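Local coordinates for protein peroxisomal acyl-CoA oxidase 1A (Solanum lycopersicum, PDB 2FON) that probably oxidises acyl-CoA esters with its FAD cofactor, the first step of peroxisomal fatty acid beta-oxidation, at residues 108-113 against 308-313; 367-372 against 551-556; 474-479 against 508-513. All blocks are in the same frame, centred on the assembly; numbering follows the deposited sequence.

Contact 1 of 3, residues 108-113 against 308-313; sequences LRRYVD and VADASL
Arg110 reaches from helix 102-112 to Asp310 and Leu313 on helix 297-328; Leu313 lies along its chain and up to NH1, and Asp310 meets the guanidinium. The packed side is apolar: CD2 of Leu313 lies 4.0 Å from both CD and NH1 of Arg110, the two side chains running past each other in opposite directions. An extended first torsion (chi1 -175°) carries the arginine straight out across the gap, and a bend at chi3 then turns the guanidinium toward Asp310. The polar, more solvent-facing side is undirected. NH1 of Arg110 and OD1 of Asp310 are 3.4 Å apart in a salt bridge of charges alone, for the oxygen sits well out of the guanidinium plane and no N-H is directed at it; the planes of guanidinium and carboxylate stand 83° apart. Here the N-terminal helical domain of the acyl-CoA oxidase fold meets the first long helix of the C-alpha1 domain, two parts of the chain separated by the beta-rich middle domain. Asp310 lies about 11 Å, side chain to side chain, from Glu443, the predicted proton acceptor, and about 12 Å from a bound FAD. All three touching residues keep some exposure, whereas Tyr111 next door is buried against helix 48-62 and meets Tyr632 edge-to-face. At the helix end, Asp113 forms salt bridges with Arg317 and Lys69.

Contact 2 of 3, residues 367-372 against 551-556; sequences GEWLKW and VSKYIE
Lys553 of helix 535-558 lays its aliphatic chain over one face of the Trp369 indole on helix 347-380. The apolar share of the contact is a CH-pi interaction: CD of Lys553 sits 3.5 Å from the centroid of the five-membered ring, only 8° off the ring normal. Farther along the chain, CE comes within 3.4 Å of Trp369 CE2, near the seam between the two rings. A bend at chi2 (-65°) folds the lysine so that its outer carbons can follow the indole face, while the first torsion of Trp369, with CG turned opposite the main-chain N, brings the ring toward the opposing helix. The charged share is a cation-pi interaction, with NZ of Lys553 3.9 Å from the same centroid and tilted 31° from the normal. NZ is also 3.5 Å from Trp369 NE1, but both are donors and do not bond. This packing joins two all-helical parts of the acyl-CoA oxidase, the C-alpha1 domain and the C-terminal helical domain, away from the annotated sites. Salt bridging holds the ammonium from another side: one turn on in its own helix, Glu556 places its carboxylate beside NZ, which makes weak hydrogen bonds of 3.2 Å to both OE1 and OE2. The carboxylate probably offsets the lysine charge next to the indole, and its OE1 approaches Trp369 CD1 at 4.4 Å. A salt bridge that does span the two helices pairs Glu368 with Lys557, and Tyr554 packs edge-to-face on Phe365.

Contact 3 of 3, residues 474-479 against 508-513; sequences VSYMGR and ARSARM
Tyr476 and Ser510 join hydroxyl to hydroxyl where the 3-10 turn 476-478, in the loop between helices 446-462 and 480-483, packs on helix 499-521 of the C-terminal helical domain. OH of Tyr476 and OG of Ser510 are 2.7 Å apart in a hydrogen bond for which either could be the donor. The phenol points its hydroxyl end at the helix, and Ser510 OG lies oblique to the ring. CG of Tyr476 is placed between its backbone nitrogen and carbonyl carbon (chi1 72°), which sends the ring out toward helix 499-521. From the helix side, the chi1 of Ser510 (173°) swings OG round to face the phenol, and CB of the serine comes within 3.7 Å of the tyrosine OH. Ala511 meets the ring differently, at its edge: its backbone N lies near the ring plane, 4.0 Å from Tyr476 CE1. One face of the phenol is lined by the neighbouring Met477, whose CG rests 3.6 Å above the ring plane, displaced toward the rim. Met477 also packs on Leu457 and Ile461 of helix 446-462, so the turn is wedged between two helices. All three residues that touch across the contact are buried. Ser510 also touches His545 of helix 535-558, and this histidine hydrogen-bonds through ND1 to the tyrosine hydroxyl, so that within the packing OH of Tyr476 is gripped by two polar partners, Ser510 OG and His545 ND1.

How the contacts relate
The three contacts follow one another through the helical body of one subunit, from the N-terminal domain through the C-alpha1 bundle into the C-terminal domain. Centres of contacts 1 and 2 are about 19 Å apart, those of contacts 2 and 3 about 18 Å, and those of contacts 1 and 3 about 34 Å. Contacts 1 and 2 touch through successive helices 297-328 and 347-380, with Val308 CG2 3.8 Å from Leu370 CD1. Contact 3 is nested within the chain span closed by contact 2, their nearest atoms about 8 Å apart; helix 535-558 serves both, supplying Lys553 to one and His545 to the other. The helix packing thus runs from near the flavin site, about 12 Å from the Asp310 side chain, to the C-terminal helices.

Contact 1 of 3, residues 108-113 against 308-313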
ATOM      1  N   LEU B 108      -8.179 -25.251  11.906  1.00 65.42           N
ATOM      2  CA  LEU B 108      -7.883 -26.003  10.708  1.00 64.30           C
ATOM      3  C   LEU B 108      -8.110 -25.143   9.481  1.00 65.29           C
ATOM      4  O   LEU B 108      -7.251 -25.056   8.572  1.00 65.22           O
ATOM      5  CB  LEU B 108      -8.677 -27.282  10.602  1.00 63.31           C
ATOM      6  CG  LEU B 108      -8.154 -28.114   9.435  1.00 61.25           C
ATOM      7  CD1 LEU B 108      -8.030 -29.598   9.723  1.00 61.13           C
ATOM      8  CD2 LEU B 108      -8.972 -27.879   8.210  1.00 60.31           C
ATOM      9  N   ARG B 109      -9.241 -24.473   9.432  1.00 65.98           N
ATOM     10  CA  ARG B 109      -9.444 -23.600   8.279  1.00 67.00           C
ATOM     11  C   ARG B 109      -8.425 -22.472   8.235  1.00 67.65           C
ATOM     12  O   ARG B 109      -7.964 -22.117   7.147  1.00 68.56           O
ATOM     13  CB  ARG B 109     -10.879 -23.130   8.150  1.00 66.78           C
ATOM     14  CG  ARG B 109     -11.791 -24.189   7.521  1.00 68.83           C
ATOM     15  CD  ARG B 109     -13.247 -23.788   7.535  1.00 72.65           C
ATOM     16  NE  ARG B 109     -13.972 -24.403   8.650  1.00 79.14           N
ATOM     17  CZ  ARG B 109     -14.423 -23.728   9.711  1.00 79.16           C
ATOM     18  NH1 ARG B 109     -14.188 -22.416   9.783  1.00 78.89           N
ATOM     19  NH2 ARG B 109     -15.083 -24.366  10.687  1.00 75.20           N
ATOM     20  N   ARG B 110      -7.995 -21.958   9.390  1.00 67.49           N
ATOM     21  CA  ARG B 110      -7.023 -20.860   9.346  1.00 68.20           C
ATOM     22  C   ARG B 110      -5.819 -21.312   8.532  1.00 67.61           C
ATOM     23  O   ARG B 110      -5.388 -20.655   7.620  1.00 68.59           O
ATOM     24  CB  ARG B 110      -6.609 -20.414  10.752  1.00 67.53           C
ATOM     25  CG  ARG B 110      -5.706 -19.201  10.774  1.00 68.29           C
ATOM     26  CD  ARG B 110      -5.110 -18.863  12.202  1.00 71.50           C
ATOM     27  NE  ARG B 110      -6.075 -18.500  13.267  1.00 75.77           N
ATOM     28  CZ  ARG B 110      -7.158 -17.727  13.105  1.00 78.30           C
ATOM     29  NH1 ARG B 110      -7.453 -17.151  11.910  1.00 78.21           N
ATOM     30  NH2 ARG B 110      -7.959 -17.513  14.151  1.00 78.06           N
ATOM     31  N   TYR B 111      -5.303 -22.473   8.846  1.00 67.46           N
ATOM     32  CA  TYR B 111      -4.063 -22.919   8.273  1.00 67.54           C
ATOM     33  C   TYR B 111      -4.115 -23.412   6.804  1.00 67.47           C
ATOM     34  O   TYR B 111      -3.115 -23.401   6.101  1.00 66.24           O
ATOM     35  CB  TYR B 111      -3.435 -23.901   9.253  1.00 67.55           C
ATOM     36  CG  TYR B 111      -2.970 -23.119  10.439  1.00 68.80           C
ATOM     37  CD1 TYR B 111      -3.632 -23.165  11.664  1.00 71.57           C
ATOM     38  CD2 TYR B 111      -1.907 -22.263  10.318  1.00 69.28           C
ATOM     39  CE1 TYR B 111      -3.195 -22.375  12.751  1.00 69.96           C
ATOM     40  CE2 TYR B 111      -1.483 -21.492  11.371  1.00 71.76           C
ATOM     41  CZ  TYR B 111      -2.117 -21.549  12.581  1.00 69.74           C
ATOM     42  OH  TYR B 111      -1.616 -20.745  13.581  1.00 71.54           O
ATOM     43  N   VAL B 112      -5.292 -23.841   6.364  1.00 68.01           N
ATOM     44  CA  VAL B 112      -5.566 -24.031   4.956  1.00 68.39           C
ATOM     45  C   VAL B 112      -5.297 -22.702   4.189  1.00 68.83           C
ATOM     46  O   VAL B 112      -4.883 -22.714   3.038  1.00 68.74           O
ATOM     47  CB  VAL B 112      -7.024 -24.535   4.751  1.00 67.65           C
ATOM     48  CG1 VAL B 112      -7.425 -24.490   3.271  1.00 69.29           C
ATOM     49  CG2 VAL B 112      -7.147 -25.903   5.207  1.00 66.34           C
ATOM     50  N   ASP B 113      -5.580 -21.577   4.842  1.00 69.30           N
ATOM     51  CA  ASP B 113      -5.135 -20.252   4.428  1.00 69.65           C
ATOM     52  C   ASP B 113      -5.630 -19.806   3.075  1.00 70.66           C
ATOM     53  O   ASP B 113      -4.861 -19.345   2.276  1.00 72.18           O
ATOM     54  CB  ASP B 113      -3.606 -20.184   4.476  1.00 69.46           C
ATOM     55  CG  ASP B 113      -3.049 -18.761   4.280  1.00 68.50           C
ATOM     56  OD1 ASP B 113      -3.611 -17.766   4.810  1.00 66.39           O
ATOM     57  OD2 ASP B 113      -1.992 -18.648   3.626  1.00 67.07           O
ATOM     58  N   VAL B 308      -9.127  -7.888  15.515  1.00 63.92           N
ATOM     59  CA  VAL B 308      -7.851  -7.436  16.055  1.00 63.17           C
ATOM     60  C   VAL B 308      -6.880  -8.598  16.113  1.00 63.03           C
ATOM     61  O   VAL B 308      -5.729  -8.448  15.780  1.00 62.70           O
ATOM     62  CB  VAL B 308      -7.952  -6.799  17.438  1.00 62.63           C
ATOM     63  CG1 VAL B 308      -6.574  -6.454  17.900  1.00 61.75           C
ATOM     64  CG2 VAL B 308      -8.830  -5.549  17.406  1.00 60.94           C
ATOM     65  N   ALA B 309      -7.358  -9.752  16.557  1.00 63.55           N
ATOM     66  CA  ALA B 309      -6.576 -10.981  16.521  1.00 63.94           C
ATOM     67  C   ALA B 309      -5.986 -11.246  15.114  1.00 64.14           C
ATOM     68  O   ALA B 309      -4.768 -11.386  14.957  1.00 64.63           O
ATOM     69  CB  ALA B 309      -7.423 -12.136  16.975  1.00 63.36           C
ATOM     70  N   ASP B 310      -6.823 -11.295  14.093  1.00 63.86           N
ATOM     71  CA  ASP B 310      -6.288 -11.423  12.761  1.00 65.51           C
ATOM     72  C   ASP B 310      -5.286 -10.302  12.365  1.00 65.76           C
ATOM     73  O   ASP B 310      -4.397 -10.526  11.563  1.00 66.61           O
ATOM     74  CB  ASP B 310      -7.399 -11.644  11.739  1.00 65.48           C
ATOM     75  CG  ASP B 310      -8.069 -13.058  11.871  1.00 71.98           C
ATOM     76  OD1 ASP B 310      -7.652 -13.912  12.756  1.00 72.59           O
ATOM     77  OD2 ASP B 310      -9.058 -13.302  11.089  1.00 77.06           O
ATOM     78  N   ALA B 311      -5.375  -9.111  12.948  1.00 66.31           N
ATOM     79  CA  ALA B 311      -4.382  -8.078  12.622  1.00 66.31           C
ATOM     80  C   ALA B 311      -3.024  -8.487  13.115  1.00 66.68           C
ATOM     81  O   ALA B 311      -2.068  -8.445  12.382  1.00 67.90           O
ATOM     82  CB  ALA B 311      -4.765  -6.749  13.161  1.00 66.19           C
ATOM     83  N   SER B 312      -2.944  -8.936  14.345  1.00 66.79           N
ATOM     84  CA  SER B 312      -1.715  -9.448  14.811  1.00 67.58           C
ATOM     85  C   SER B 312      -1.303 -10.635  13.956  1.00 68.24           C
ATOM     86  O   SER B 312      -0.111 -10.869  13.771  1.00 68.64           O
ATOM     87  CB  SER B 312      -1.800  -9.820  16.314  1.00 68.25           C
ATOM     88  OG  SER B 312      -2.352 -11.091  16.555  1.00 67.82           O
ATOM     89  N   LEU B 313      -2.249 -11.383  13.407  1.00 67.99           N
ATOM     90  CA  LEU B 313      -1.803 -12.519  12.631  1.00 68.75           C
ATOM     91  C   LEU B 313      -1.122 -12.048  11.323  1.00 69.17           C
ATOM     92  O   LEU B 313       0.066 -12.270  11.142  1.00 70.72           O
ATOM     93  CB  LEU B 313      -2.907 -13.575  12.462  1.00 68.55           C
ATOM     94  CG  LEU B 313      -2.688 -14.686  11.429  1.00 68.73           C
ATOM     95  CD1 LEU B 313      -1.786 -15.739  11.959  1.00 65.98           C
ATOM     96  CD2 LEU B 313      -4.027 -15.291  10.872  1.00 68.68           C
TER

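Contact 2 of 3, residues 367-372 against 551-556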
ATOM      1  N   GLY B 367      -5.027  -7.702  21.682  1.00 62.95           N
ATOM      2  CA  GLY B 367      -5.885  -8.858  21.428  1.00 64.80           C
ATOM      3  C   GLY B 367      -6.324  -9.684  22.640  1.00 65.89           C
ATOM      4  O   GLY B 367      -7.507 -10.050  22.743  1.00 67.45           O
ATOM      5  N   GLU B 368      -5.409 -10.002  23.565  1.00 65.77           N
ATOM      6  CA  GLU B 368      -5.796 -10.817  24.722  1.00 65.42           C
ATOM      7  C   GLU B 368      -6.643  -9.996  25.628  1.00 64.02           C
ATOM      8  O   GLU B 368      -7.485 -10.532  26.346  1.00 64.20           O
ATOM      9  CB  GLU B 368      -4.605 -11.261  25.558  1.00 65.51           C
ATOM     10  CG  GLU B 368      -3.651 -12.254  24.910  1.00 67.86           C
ATOM     11  CD  GLU B 368      -2.399 -12.505  25.780  1.00 68.47           C
ATOM     12  OE1 GLU B 368      -2.405 -12.186  27.004  1.00 69.83           O
ATOM     13  OE2 GLU B 368      -1.398 -13.000  25.220  1.00 74.82           O
ATOM     14  N   TRP B 369      -6.394  -8.694  25.658  1.00 62.55           N
ATOM     15  CA  TRP B 369      -7.110  -7.892  26.619  1.00 61.40           C
ATOM     16  C   TRP B 369      -8.560  -7.779  26.175  1.00 61.38           C
ATOM     17  O   TRP B 369      -9.458  -7.626  27.010  1.00 60.29           O
ATOM     18  CB  TRP B 369      -6.446  -6.534  26.881  1.00 61.46           C
ATOM     19  CG  TRP B 369      -7.323  -5.670  27.692  1.00 60.17           C
ATOM     20  CD1 TRP B 369      -7.493  -5.725  29.016  1.00 59.30           C
ATOM     21  CD2 TRP B 369      -8.229  -4.677  27.199  1.00 58.21           C
ATOM     22  NE1 TRP B 369      -8.460  -4.824  29.404  1.00 59.33           N
ATOM     23  CE2 TRP B 369      -8.921  -4.163  28.308  1.00 56.37           C
ATOM     24  CE3 TRP B 369      -8.509  -4.169  25.928  1.00 58.58           C
ATOM     25  CZ2 TRP B 369      -9.871  -3.165  28.206  1.00 58.74           C
ATOM     26  CZ3 TRP B 369      -9.468  -3.160  25.809  1.00 60.47           C
ATOM     27  CH2 TRP B 369     -10.153  -2.677  26.956  1.00 60.07           C
ATOM     28  N   LEU B 370      -8.807  -7.931  24.870  1.00 61.62           N
ATOM     29  CA  LEU B 370     -10.202  -7.884  24.401  1.00 62.10           C
ATOM     30  C   LEU B 370     -10.955  -9.144  24.706  1.00 62.71           C
ATOM     31  O   LEU B 370     -12.161  -9.121  24.904  1.00 62.63           O
ATOM     32  CB  LEU B 370     -10.296  -7.550  22.936  1.00 61.89           C
ATOM     33  CG  LEU B 370      -9.997  -6.102  22.536  1.00 61.31           C
ATOM     34  CD1 LEU B 370      -9.966  -6.044  21.051  1.00 58.56           C
ATOM     35  CD2 LEU B 370     -11.023  -5.122  23.078  1.00 60.59           C
ATOM     36  N   LYS B 371     -10.223 -10.248  24.745  1.00 64.19           N
ATOM     37  CA  LYS B 371     -10.739 -11.541  25.188  1.00 65.12           C
ATOM     38  C   LYS B 371     -11.317 -11.325  26.532  1.00 64.57           C
ATOM     39  O   LYS B 371     -12.414 -11.760  26.787  1.00 65.00           O
ATOM     40  CB  LYS B 371      -9.578 -12.514  25.339  1.00 66.42           C
ATOM     41  CG  LYS B 371      -9.886 -13.954  25.104  1.00 70.66           C
ATOM     42  CD  LYS B 371      -8.936 -14.499  24.012  1.00 77.08           C
ATOM     43  CE  LYS B 371      -9.430 -15.871  23.483  1.00 80.41           C
ATOM     44  NZ  LYS B 371      -8.486 -16.445  22.464  1.00 81.64           N
ATOM     45  N   TRP B 372     -10.576 -10.644  27.403  1.00 64.91           N
ATOM     46  CA  TRP B 372     -11.061 -10.382  28.764  1.00 65.26           C
ATOM     47  C   TRP B 372     -12.226  -9.429  28.709  1.00 65.24           C
ATOM     48  O   TRP B 372     -13.238  -9.671  29.351  1.00 65.23           O
ATOM     49  CB  TRP B 372      -9.976  -9.825  29.696  1.00 65.54           C
ATOM     50  CG  TRP B 372     -10.510  -9.359  31.029  1.00 66.58           C
ATOM     51  CD1 TRP B 372     -10.786 -10.141  32.134  1.00 67.11           C
ATOM     52  CD2 TRP B 372     -10.870  -8.015  31.399  1.00 67.79           C
ATOM     53  NE1 TRP B 372     -11.275  -9.365  33.153  1.00 66.14           N
ATOM     54  CE2 TRP B 372     -11.336  -8.058  32.734  1.00 68.15           C
ATOM     55  CE3 TRP B 372     -10.857  -6.779  30.729  1.00 68.19           C
ATOM     56  CZ2 TRP B 372     -11.780  -6.898  33.416  1.00 68.39           C
ATOM     57  CZ3 TRP B 372     -11.296  -5.622  31.414  1.00 66.76           C
ATOM     58  CH2 TRP B 372     -11.744  -5.694  32.733  1.00 67.06           C
ATOM     59  N   VAL B 551      -0.807   1.136  24.186  1.00 68.18           N
ATOM     60  CA  VAL B 551       0.332   1.238  25.087  1.00 67.10           C
ATOM     61  C   VAL B 551      -0.035   0.832  26.503  1.00 67.84           C
ATOM     62  O   VAL B 551       0.674   0.052  27.135  1.00 69.34           O
ATOM     63  CB  VAL B 551       0.885   2.615  25.085  1.00 67.14           C
ATOM     64  CG1 VAL B 551       1.899   2.730  26.147  1.00 66.33           C
ATOM     65  CG2 VAL B 551       1.505   2.936  23.710  1.00 65.70           C
ATOM     66  N   SER B 552      -1.149   1.315  27.021  1.00 67.47           N
ATOM     67  CA  SER B 552      -1.447   1.041  28.416  1.00 67.14           C
ATOM     68  C   SER B 552      -1.756  -0.436  28.696  1.00 67.38           C
ATOM     69  O   SER B 552      -1.674  -0.876  29.856  1.00 67.12           O
ATOM     70  CB  SER B 552      -2.589   1.906  28.902  1.00 66.37           C
ATOM     71  OG  SER B 552      -3.782   1.288  28.524  1.00 67.11           O
ATOM     72  N   LYS B 553      -2.119  -1.184  27.650  1.00 67.26           N
ATOM     73  CA  LYS B 553      -2.446  -2.602  27.829  1.00 68.02           C
ATOM     74  C   LYS B 553      -1.182  -3.445  27.732  1.00 68.59           C
ATOM     75  O   LYS B 553      -1.042  -4.509  28.332  1.00 68.52           O
ATOM     76  CB  LYS B 553      -3.487  -3.059  26.808  1.00 67.47           C
ATOM     77  CG  LYS B 553      -4.808  -2.345  26.971  1.00 68.69           C
ATOM     78  CD  LYS B 553      -5.432  -2.694  28.283  1.00 71.24           C
ATOM     79  CE  LYS B 553      -6.528  -1.738  28.716  1.00 73.96           C
ATOM     80  NZ  LYS B 553      -6.771  -1.926  30.249  1.00 76.45           N
ATOM     81  N   TYR B 554      -0.246  -2.937  26.955  1.00 69.55           N
ATOM     82  CA  TYR B 554       1.052  -3.537  26.855  1.00 69.99           C
ATOM     83  C   TYR B 554       1.732  -3.419  28.238  1.00 70.53           C
ATOM     84  O   TYR B 554       2.378  -4.373  28.730  1.00 70.82           O
ATOM     85  CB  TYR B 554       1.849  -2.851  25.723  1.00 69.52           C
ATOM     86  CG  TYR B 554       2.958  -3.718  25.174  1.00 70.37           C
ATOM     87  CD1 TYR B 554       3.193  -3.840  23.812  1.00 69.28           C
ATOM     88  CD2 TYR B 554       3.779  -4.438  26.047  1.00 72.67           C
ATOM     89  CE1 TYR B 554       4.244  -4.655  23.337  1.00 69.63           C
ATOM     90  CE2 TYR B 554       4.801  -5.235  25.590  1.00 71.87           C
ATOM     91  CZ  TYR B 554       5.030  -5.353  24.257  1.00 69.56           C
ATOM     92  OH  TYR B 554       6.065  -6.177  23.926  1.00 68.61           O
ATOM     93  N   ILE B 555       1.573  -2.255  28.871  1.00 70.52           N
ATOM     94  CA  ILE B 555       2.199  -2.057  30.156  1.00 70.22           C
ATOM     95  C   ILE B 555       1.517  -2.968  31.159  1.00 70.56           C
ATOM     96  O   ILE B 555       2.187  -3.526  32.039  1.00 71.76           O
ATOM     97  CB  ILE B 555       2.193  -0.552  30.621  1.00 71.12           C
ATOM     98  CG1 ILE B 555       3.004   0.342  29.649  1.00 69.35           C
ATOM     99  CG2 ILE B 555       2.684  -0.421  32.072  1.00 67.06           C
ATOM    100  CD1 ILE B 555       2.891   1.844  29.938  1.00 69.28           C
ATOM    101  N   GLU B 556       0.207  -3.146  31.018  1.00 69.75           N
ATOM    102  CA  GLU B 556      -0.549  -3.939  31.977  1.00 70.32           C
ATOM    103  C   GLU B 556      -0.125  -5.400  31.924  1.00 69.78           C
ATOM    104  O   GLU B 556      -0.014  -6.090  32.954  1.00 68.47           O
ATOM    105  CB  GLU B 556      -2.030  -3.818  31.704  1.00 70.03           C
ATOM    106  CG  GLU B 556      -2.722  -2.742  32.509  1.00 71.57           C
ATOM    107  CD  GLU B 556      -4.260  -2.816  32.415  1.00 73.51           C
ATOM    108  OE1 GLU B 556      -4.836  -3.862  31.971  1.00 76.30           O
ATOM    109  OE2 GLU B 556      -4.897  -1.801  32.790  1.00 78.89           O
TER

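Contact 3 of 3, residues 474-479 against 508-513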
ATOM      1  N   VAL B 474     -11.480   5.100  29.479  1.00 66.81           N
ATOM      2  CA  VAL B 474     -11.471   6.554  29.588  1.00 66.14           C
ATOM      3  C   VAL B 474     -11.442   7.010  31.012  1.00 66.22           C
ATOM      4  O   VAL B 474     -11.830   8.143  31.320  1.00 66.32           O
ATOM      5  CB  VAL B 474     -12.641   7.251  28.867  1.00 66.22           C
ATOM      6  CG1 VAL B 474     -12.450   7.197  27.364  1.00 65.70           C
ATOM      7  CG2 VAL B 474     -13.943   6.657  29.292  1.00 65.95           C
ATOM      8  N   SER B 475     -10.965   6.157  31.906  1.00 66.57           N
ATOM      9  CA  SER B 475     -10.879   6.600  33.278  1.00 67.15           C
ATOM     10  C   SER B 475      -9.814   7.722  33.432  1.00 66.86           C
ATOM     11  O   SER B 475      -9.919   8.572  34.305  1.00 66.82           O
ATOM     12  CB  SER B 475     -10.661   5.425  34.207  1.00 67.01           C
ATOM     13  OG  SER B 475      -9.343   5.464  34.701  1.00 70.17           O
ATOM     14  N   TYR B 476      -8.817   7.755  32.556  1.00 67.29           N
ATOM     15  CA  TYR B 476      -7.888   8.874  32.550  1.00 67.73           C
ATOM     16  C   TYR B 476      -8.552  10.236  32.393  1.00 68.56           C
ATOM     17  O   TYR B 476      -8.102  11.190  33.000  1.00 69.18           O
ATOM     18  CB  TYR B 476      -6.796   8.703  31.523  1.00 67.48           C
ATOM     19  CG  TYR B 476      -7.223   8.860  30.064  1.00 68.79           C
ATOM     20  CD1 TYR B 476      -7.048  10.074  29.401  1.00 69.00           C
ATOM     21  CD2 TYR B 476      -7.745   7.791  29.342  1.00 66.47           C
ATOM     22  CE1 TYR B 476      -7.382  10.225  28.077  1.00 69.31           C
ATOM     23  CE2 TYR B 476      -8.101   7.935  28.027  1.00 69.19           C
ATOM     24  CZ  TYR B 476      -7.912   9.159  27.384  1.00 69.42           C
ATOM     25  OH  TYR B 476      -8.266   9.326  26.053  1.00 67.47           O
ATOM     26  N   MET B 477      -9.631  10.342  31.628  1.00 69.17           N
ATOM     27  CA  MET B 477     -10.281  11.643  31.451  1.00 70.37           C
ATOM     28  C   MET B 477     -10.894  12.224  32.721  1.00 70.86           C
ATOM     29  O   MET B 477     -11.308  13.405  32.755  1.00 71.87           O
ATOM     30  CB  MET B 477     -11.335  11.565  30.389  1.00 71.35           C
ATOM     31  CG  MET B 477     -10.772  11.088  29.087  1.00 73.76           C
ATOM     32  SD  MET B 477     -11.318  12.275  27.880  1.00 80.31           S
ATOM     33  CE  MET B 477     -10.545  11.666  26.372  1.00 77.51           C
ATOM     34  N   GLY B 478     -10.960  11.404  33.772  1.00 70.14           N
ATOM     35  CA  GLY B 478     -11.355  11.901  35.063  1.00 68.74           C
ATOM     36  C   GLY B 478     -10.229  12.685  35.712  1.00 68.36           C
ATOM     37  O   GLY B 478     -10.411  13.245  36.779  1.00 68.17           O
ATOM     38  N   ARG B 479      -9.052  12.715  35.095  1.00 67.68           N
ATOM     39  CA  ARG B 479      -7.918  13.415  35.706  1.00 67.33           C
ATOM     40  C   ARG B 479      -7.370  14.519  34.806  1.00 66.32           C
ATOM     41  O   ARG B 479      -6.166  14.725  34.784  1.00 65.86           O
ATOM     42  CB  ARG B 479      -6.797  12.434  36.143  1.00 67.16           C
ATOM     43  CG  ARG B 479      -7.299  11.134  36.795  1.00 68.19           C
ATOM     44  CD  ARG B 479      -6.222  10.189  37.324  1.00 68.69           C
ATOM     45  NE  ARG B 479      -5.224   9.795  36.322  1.00 74.63           N
ATOM     46  CZ  ARG B 479      -5.328   8.772  35.478  1.00 75.65           C
ATOM     47  NH1 ARG B 479      -6.392   7.981  35.471  1.00 78.30           N
ATOM     48  NH2 ARG B 479      -4.350   8.532  34.628  1.00 75.63           N
ATOM     49  N   ALA B 508      -1.570  12.375  28.719  1.00 62.74           N
ATOM     50  CA  ALA B 508      -1.562  13.835  28.588  1.00 62.49           C
ATOM     51  C   ALA B 508      -1.931  14.213  27.168  1.00 62.30           C
ATOM     52  O   ALA B 508      -2.922  14.906  26.926  1.00 62.52           O
ATOM     53  CB  ALA B 508      -0.206  14.400  28.955  1.00 62.20           C
ATOM     54  N   ARG B 509      -1.146  13.705  26.232  1.00 62.00           N
ATOM     55  CA  ARG B 509      -1.380  13.924  24.835  1.00 62.45           C
ATOM     56  C   ARG B 509      -2.863  13.767  24.448  1.00 63.02           C
ATOM     57  O   ARG B 509      -3.441  14.627  23.763  1.00 63.01           O
ATOM     58  CB  ARG B 509      -0.539  12.944  24.037  1.00 61.85           C
ATOM     59  CG  ARG B 509      -0.822  13.016  22.542  1.00 64.44           C
ATOM     60  CD  ARG B 509      -0.719  11.672  21.952  1.00 63.36           C
ATOM     61  NE  ARG B 509      -0.687  11.695  20.512  1.00 65.23           N
ATOM     62  CZ  ARG B 509      -0.742  10.571  19.794  1.00 67.08           C
ATOM     63  NH1 ARG B 509      -0.793   9.399  20.426  1.00 63.36           N
ATOM     64  NH2 ARG B 509      -0.749  10.608  18.456  1.00 65.42           N
ATOM     65  N   SER B 510      -3.464  12.656  24.870  1.00 62.89           N
ATOM     66  CA  SER B 510      -4.812  12.356  24.466  1.00 63.13           C
ATOM     67  C   SER B 510      -5.800  13.317  25.137  1.00 62.52           C
ATOM     68  O   SER B 510      -6.626  13.958  24.466  1.00 62.58           O
ATOM     69  CB  SER B 510      -5.128  10.886  24.743  1.00 63.57           C
ATOM     70  OG  SER B 510      -6.497  10.621  24.496  1.00 66.86           O
ATOM     71  N   ALA B 511      -5.682  13.456  26.452  1.00 61.72           N
ATOM     72  CA  ALA B 511      -6.492  14.437  27.178  1.00 60.69           C
ATOM     73  C   ALA B 511      -6.370  15.769  26.496  1.00 60.03           C
ATOM     74  O   ALA B 511      -7.357  16.357  26.084  1.00 59.91           O
ATOM     75  CB  ALA B 511      -6.066  14.539  28.625  1.00 60.18           C
ATOM     76  N   ARG B 512      -5.147  16.240  26.336  1.00 60.24           N
ATOM     77  CA  ARG B 512      -4.980  17.539  25.732  1.00 60.67           C
ATOM     78  C   ARG B 512      -5.634  17.587  24.359  1.00 60.99           C
ATOM     79  O   ARG B 512      -6.405  18.483  24.100  1.00 61.32           O
ATOM     80  CB  ARG B 512      -3.527  17.923  25.687  1.00 60.51           C
ATOM     81  CG  ARG B 512      -3.025  18.394  26.993  1.00 60.99           C
ATOM     82  CD  ARG B 512      -1.650  17.855  27.234  1.00 63.93           C
ATOM     83  NE  ARG B 512      -1.187  18.189  28.574  1.00 65.87           N
ATOM     84  CZ  ARG B 512      -0.297  19.141  28.823  1.00 68.04           C
ATOM     85  NH1 ARG B 512       0.232  19.832  27.810  1.00 67.20           N
ATOM     86  NH2 ARG B 512       0.075  19.388  30.077  1.00 68.10           N
ATOM     87  N   MET B 513      -5.403  16.595  23.512  1.00 61.19           N
ATOM     88  CA  MET B 513      -5.983  16.652  22.170  1.00 62.96           C
ATOM     89  C   MET B 513      -7.503  16.648  22.162  1.00 62.24           C
ATOM     90  O   MET B 513      -8.132  17.470  21.470  1.00 61.74           O
ATOM     91  CB  MET B 513      -5.409  15.600  21.237  1.00 61.96           C
ATOM     92  CG  MET B 513      -4.078  16.006  20.680  1.00 61.94           C
ATOM     93  SD  MET B 513      -3.297  14.590  19.908  1.00 68.05           S
ATOM     94  CE  MET B 513      -4.212  14.449  18.348  1.00 68.30           C
TER